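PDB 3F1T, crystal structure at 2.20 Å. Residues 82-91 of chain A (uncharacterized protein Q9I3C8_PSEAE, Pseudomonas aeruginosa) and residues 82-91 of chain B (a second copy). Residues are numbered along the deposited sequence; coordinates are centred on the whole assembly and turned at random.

Chain A 82-91: PTLDLRIDYM
Chain B, residues 82-91: PTLDLRIDYM

Two copies of the same ten-residue segment, Pro-Thr-Leu-Asp-Leu-Arg-Ile-Asp-Tyr-Met, lie side by side, and in each a strand pairs antiparallel with the other, running through Tyr A90 in chain A and from Thr B83 to Tyr B90 in chain B. The strand axes are 4.8 Å apart at closest and their directions 178° from each other. The register is symmetric about Arg A87 and Arg B87, so paired residue numbers always sum to 174. Together the stretches bury 655 Å².

Pro A82 (phi/psi -57/156) makes no contact. Thr A83 (-84/133, chi1 m) points toward chain B, its CG2 3.7 Å from CE2 of Tyr B90: the methyl group of Thr A83 rests against the ring in an apolar contact. At Leu A84 the chain turns a corner (-100/-44; side chain m, t), and the CA-to-CB bond points away from chain B. Its carbonyl still serves the pairing, as Tyr B90 N donates to Leu A84 O at 2.9 Å. Water 1 lies 3.0 Å from Leu A84 O and 3.1 Å from Tyr B90 O, able to donate to either, though it has more acceptors in reach than protons.

Asp A85 is extended (-152/149) and faces Asp B89 in a non-hydrogen-bonded pair, CA to CA 4.4 Å. Its chi1 is m and chi2 93°, which brings Asp A85 OD2 within 2.4 Å of Asp B89 OD1. Two carboxylates this close would repel, so one probably holds a proton; the geometry does not identify which.

Leu A86 (-155/126; t, p) turns to the other face, in a hydrogen-bonded pair with Ile B88, CA to CA 5.3 Å. Leu A86 N donates to Ile B88 O, and Ile B88 N to Leu A86 O, both at 2.9 Å. Apolar side chains suit this buried face, which carries both leucine-isoleucine pairs.

Arg A87 (-123/134) returns to the aspartate face. Arg A87 CA lies 4.4 Å from Arg B87 CA, and Arg A87 CB 4.2 Å from Arg B87 CB, but chi angles of 76°, 156°, 172° and 103° lead the guanidinium away from chain B. Arg A87 NH1 instead forms a salt bridge with Asp A89 OD2 at 2.8 Å, two residues along on the same face; Arg B87 NH1 and Asp B89 OD2 repeat it at 2.7 Å. Alpha-carbon contacts supplement the pairing: Arg A87 CA lies 3.3 Å from Leu B86 O.

Ile A88 (-124/126; m, t) joins Leu A86 on the apolar face and pairs with Leu B86. Ile A88 N donates to Leu B86 O and Leu B86 N to Ile A88 O, again at 2.9 Å. Beta branching favours such extended backbone.

Asp A89 (-126/119; chi1 m, chi2 -90°) repeats the acid pair, with Asp A89 OD1 2.4 Å from Asp B85 OD2. Water 3 donates to Asp A89 OD1 at 3.0 Å.

Tyr A90 (-84/131; chi1 -81°, chi2 -90°) points toward chain B. Tyr A90 N donates to Leu B84 O at 2.8 Å, and that carbonyl lies at the ring's edge. Tyr A90 CD2 lies 3.7 Å from Thr B83 O. Selenomethionine Met A91 (-92/-37; m, m, 110°) makes no contact.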

# COMPACT_ATOMS: atom_id res chain seq x y z
N PRO A 82 -6.23 15.77 -7.65
CA PRO A 82 -4.85 15.33 -7.48
C PRO A 82 -4.78 14.07 -6.62
O PRO A 82 -5.65 13.84 -5.77
CB PRO A 82 -4.20 16.50 -6.74
CG PRO A 82 -5.10 17.66 -6.97
CD PRO A 82 -6.46 17.09 -7.04
N THR A 83 -3.71 13.30 -6.79
CA THR A 83 -3.55 12.00 -6.15
C THR A 83 -3.01 12.17 -4.74
O THR A 83 -2.08 12.96 -4.52
CB THR A 83 -2.60 11.09 -6.98
OG1 THR A 83 -3.15 10.92 -8.30
CG2 THR A 83 -2.45 9.72 -6.34
N LEU A 84 -3.62 11.50 -3.77
CA LEU A 84 -3.09 11.47 -2.43
C LEU A 84 -2.32 10.19 -2.17
O LEU A 84 -1.27 10.22 -1.54
CB LEU A 84 -4.20 11.63 -1.41
CG LEU A 84 -4.98 12.93 -1.56
CD1 LEU A 84 -6.31 12.84 -0.81
CD2 LEU A 84 -4.12 14.08 -1.06
N ASP A 85 -2.88 9.07 -2.59
CA ASP A 85 -2.27 7.78 -2.31
C ASP A 85 -2.67 6.82 -3.41
O ASP A 85 -3.79 6.87 -3.93
CB ASP A 85 -2.77 7.24 -0.96
CG ASP A 85 -2.45 8.18 0.19
OD1 ASP A 85 -3.31 9.03 0.53
OD2 ASP A 85 -1.37 8.02 0.81
N LEU A 86 -1.79 5.86 -3.70
CA LEU A 86 -2.09 4.88 -4.72
C LEU A 86 -1.31 3.59 -4.47
O LEU A 86 -0.15 3.64 -4.07
CB LEU A 86 -1.78 5.45 -6.10
CG LEU A 86 -2.22 4.68 -7.35
CD1 LEU A 86 -3.69 4.93 -7.65
CD2 LEU A 86 -1.35 5.14 -8.51
N ARG A 87 -2.03 2.48 -4.41
CA ARG A 87 -1.41 1.18 -4.44
C ARG A 87 -1.93 0.30 -5.58
O ARG A 87 -3.13 0.24 -5.86
CB ARG A 87 -1.51 0.47 -3.08
CG ARG A 87 -2.87 -0.13 -2.74
CD ARG A 87 -2.71 -1.25 -1.73
NE ARG A 87 -3.99 -1.73 -1.22
CZ ARG A 87 -4.58 -2.87 -1.60
NH1 ARG A 87 -4.02 -3.66 -2.51
NH2 ARG A 87 -5.79 -3.17 -1.13
N ILE A 88 -0.98 -0.34 -6.27
CA ILE A 88 -1.26 -1.32 -7.30
C ILE A 88 -0.55 -2.62 -6.93
O ILE A 88 0.63 -2.60 -6.56
CB ILE A 88 -0.73 -0.82 -8.66
CG1 ILE A 88 -1.38 0.52 -8.97
CG2 ILE A 88 -1.02 -1.83 -9.75
CD1 ILE A 88 -0.82 1.21 -10.18
N ASP A 89 -1.31 -3.71 -6.89
CA ASP A 89 -0.73 -5.02 -6.61
C ASP A 89 -1.10 -6.01 -7.71
O ASP A 89 -2.28 -6.21 -8.00
CB ASP A 89 -1.21 -5.53 -5.25
CG ASP A 89 -0.82 -4.60 -4.11
OD1 ASP A 89 0.27 -4.80 -3.54
OD2 ASP A 89 -1.59 -3.66 -3.81
N TYR A 90 -0.08 -6.53 -8.39
CA TYR A 90 -0.25 -7.44 -9.52
C TYR A 90 -0.43 -8.85 -9.01
O TYR A 90 0.35 -9.32 -8.19
CB TYR A 90 0.97 -7.38 -10.45
CG TYR A 90 0.95 -6.21 -11.39
CD1 TYR A 90 0.35 -6.31 -12.64
CD2 TYR A 90 1.34 -4.95 -10.96
CE1 TYR A 90 0.17 -5.19 -13.43
CE2 TYR A 90 1.23 -3.85 -11.77
CZ TYR A 90 0.64 -3.97 -13.01
OH TYR A 90 0.52 -2.86 -13.81
N MSE A 91 -1.46 -9.53 -9.52
CA MSE A 91 -1.80 -10.89 -9.14
C MSE A 91 -1.14 -11.93 -10.05
O MSE A 91 -0.78 -13.02 -9.61
CB MSE A 91 -3.32 -11.07 -9.20
CG MSE A 91 -4.08 -10.08 -8.36
SE MSE A 91 -3.67 -10.39 -6.48
CE MSE A 91 -2.61 -8.79 -6.09
N PRO B 82 9.56 -6.94 -14.19
CA PRO B 82 8.15 -6.57 -14.03
C PRO B 82 7.77 -6.15 -12.61
O PRO B 82 8.20 -6.77 -11.64
CB PRO B 82 7.40 -7.85 -14.41
CG PRO B 82 8.37 -8.61 -15.27
CD PRO B 82 9.73 -8.30 -14.72
N THR B 83 6.97 -5.09 -12.51
CA THR B 83 6.43 -4.61 -11.24
C THR B 83 5.49 -5.65 -10.63
O THR B 83 4.72 -6.30 -11.34
CB THR B 83 5.67 -3.28 -11.46
OG1 THR B 83 6.54 -2.36 -12.12
CG2 THR B 83 5.21 -2.66 -10.12
N LEU B 84 5.68 -5.93 -9.34
CA LEU B 84 4.77 -6.78 -8.58
C LEU B 84 3.81 -5.94 -7.72
O LEU B 84 2.64 -6.28 -7.58
CB LEU B 84 5.56 -7.75 -7.68
CG LEU B 84 6.44 -8.75 -8.43
CD1 LEU B 84 7.26 -9.59 -7.49
CD2 LEU B 84 5.62 -9.60 -9.35
N ASP B 85 4.35 -4.89 -7.11
CA ASP B 85 3.60 -4.06 -6.16
C ASP B 85 4.21 -2.67 -6.14
O ASP B 85 5.43 -2.52 -6.26
CB ASP B 85 3.65 -4.65 -4.75
CG ASP B 85 3.13 -6.07 -4.70
OD1 ASP B 85 3.97 -7.02 -4.67
OD2 ASP B 85 1.88 -6.24 -4.66
N LEU B 86 3.35 -1.66 -6.16
CA LEU B 86 3.81 -0.28 -6.04
C LEU B 86 2.89 0.47 -5.08
O LEU B 86 1.66 0.36 -5.18
CB LEU B 86 3.82 0.38 -7.41
CG LEU B 86 4.60 1.69 -7.60
CD1 LEU B 86 6.09 1.41 -7.62
CD2 LEU B 86 4.15 2.36 -8.89
N ARG B 87 3.48 1.15 -4.10
CA ARG B 87 2.75 2.20 -3.44
C ARG B 87 3.43 3.56 -3.48
O ARG B 87 4.66 3.67 -3.31
CB ARG B 87 2.35 1.81 -2.03
CG ARG B 87 3.51 1.69 -1.09
CD ARG B 87 3.00 2.00 0.31
NE ARG B 87 4.04 1.85 1.31
CZ ARG B 87 4.62 2.86 1.94
NH1 ARG B 87 4.24 4.11 1.68
NH2 ARG B 87 5.55 2.62 2.85
N ILE B 88 2.63 4.56 -3.82
CA ILE B 88 3.03 5.96 -3.84
C ILE B 88 2.10 6.73 -2.90
O ILE B 88 0.88 6.57 -2.96
CB ILE B 88 2.86 6.57 -5.25
CG1 ILE B 88 3.48 5.64 -6.30
CG2 ILE B 88 3.51 7.96 -5.31
CD1 ILE B 88 3.56 6.27 -7.68
N ASP B 89 2.69 7.51 -2.00
CA ASP B 89 1.92 8.28 -1.03
C ASP B 89 2.42 9.72 -1.04
O ASP B 89 3.58 9.99 -0.70
CB ASP B 89 2.09 7.67 0.37
CG ASP B 89 1.48 6.28 0.48
OD1 ASP B 89 0.23 6.19 0.56
OD2 ASP B 89 2.22 5.29 0.36
N TYR B 90 1.57 10.62 -1.51
CA TYR B 90 1.92 12.03 -1.67
C TYR B 90 1.86 12.73 -0.32
O TYR B 90 0.89 12.60 0.41
CB TYR B 90 0.96 12.71 -2.66
CG TYR B 90 1.26 12.36 -4.10
CD1 TYR B 90 2.11 13.15 -4.87
CD2 TYR B 90 0.72 11.22 -4.68
CE1 TYR B 90 2.46 12.77 -6.16
CE2 TYR B 90 1.06 10.84 -5.96
CZ TYR B 90 1.90 11.64 -6.71
OH TYR B 90 2.21 11.29 -8.01
N MSE B 91 2.96 13.41 0.02
CA MSE B 91 3.07 14.15 1.26
C MSE B 91 2.48 15.53 1.05
O MSE B 91 1.88 16.11 1.97
CB MSE B 91 4.53 14.31 1.65
CG MSE B 91 5.23 13.00 1.97
SE MSE B 91 4.30 12.00 3.39
CE MSE B 91 3.50 10.58 2.29
O HOH W 1 -1.43 10.88 1.43
O HOH W 2 -0.43 3.68 -0.76
O HOH W 3 1.20 -2.06 -2.92
O HOH W 4 2.00 -8.99 -5.98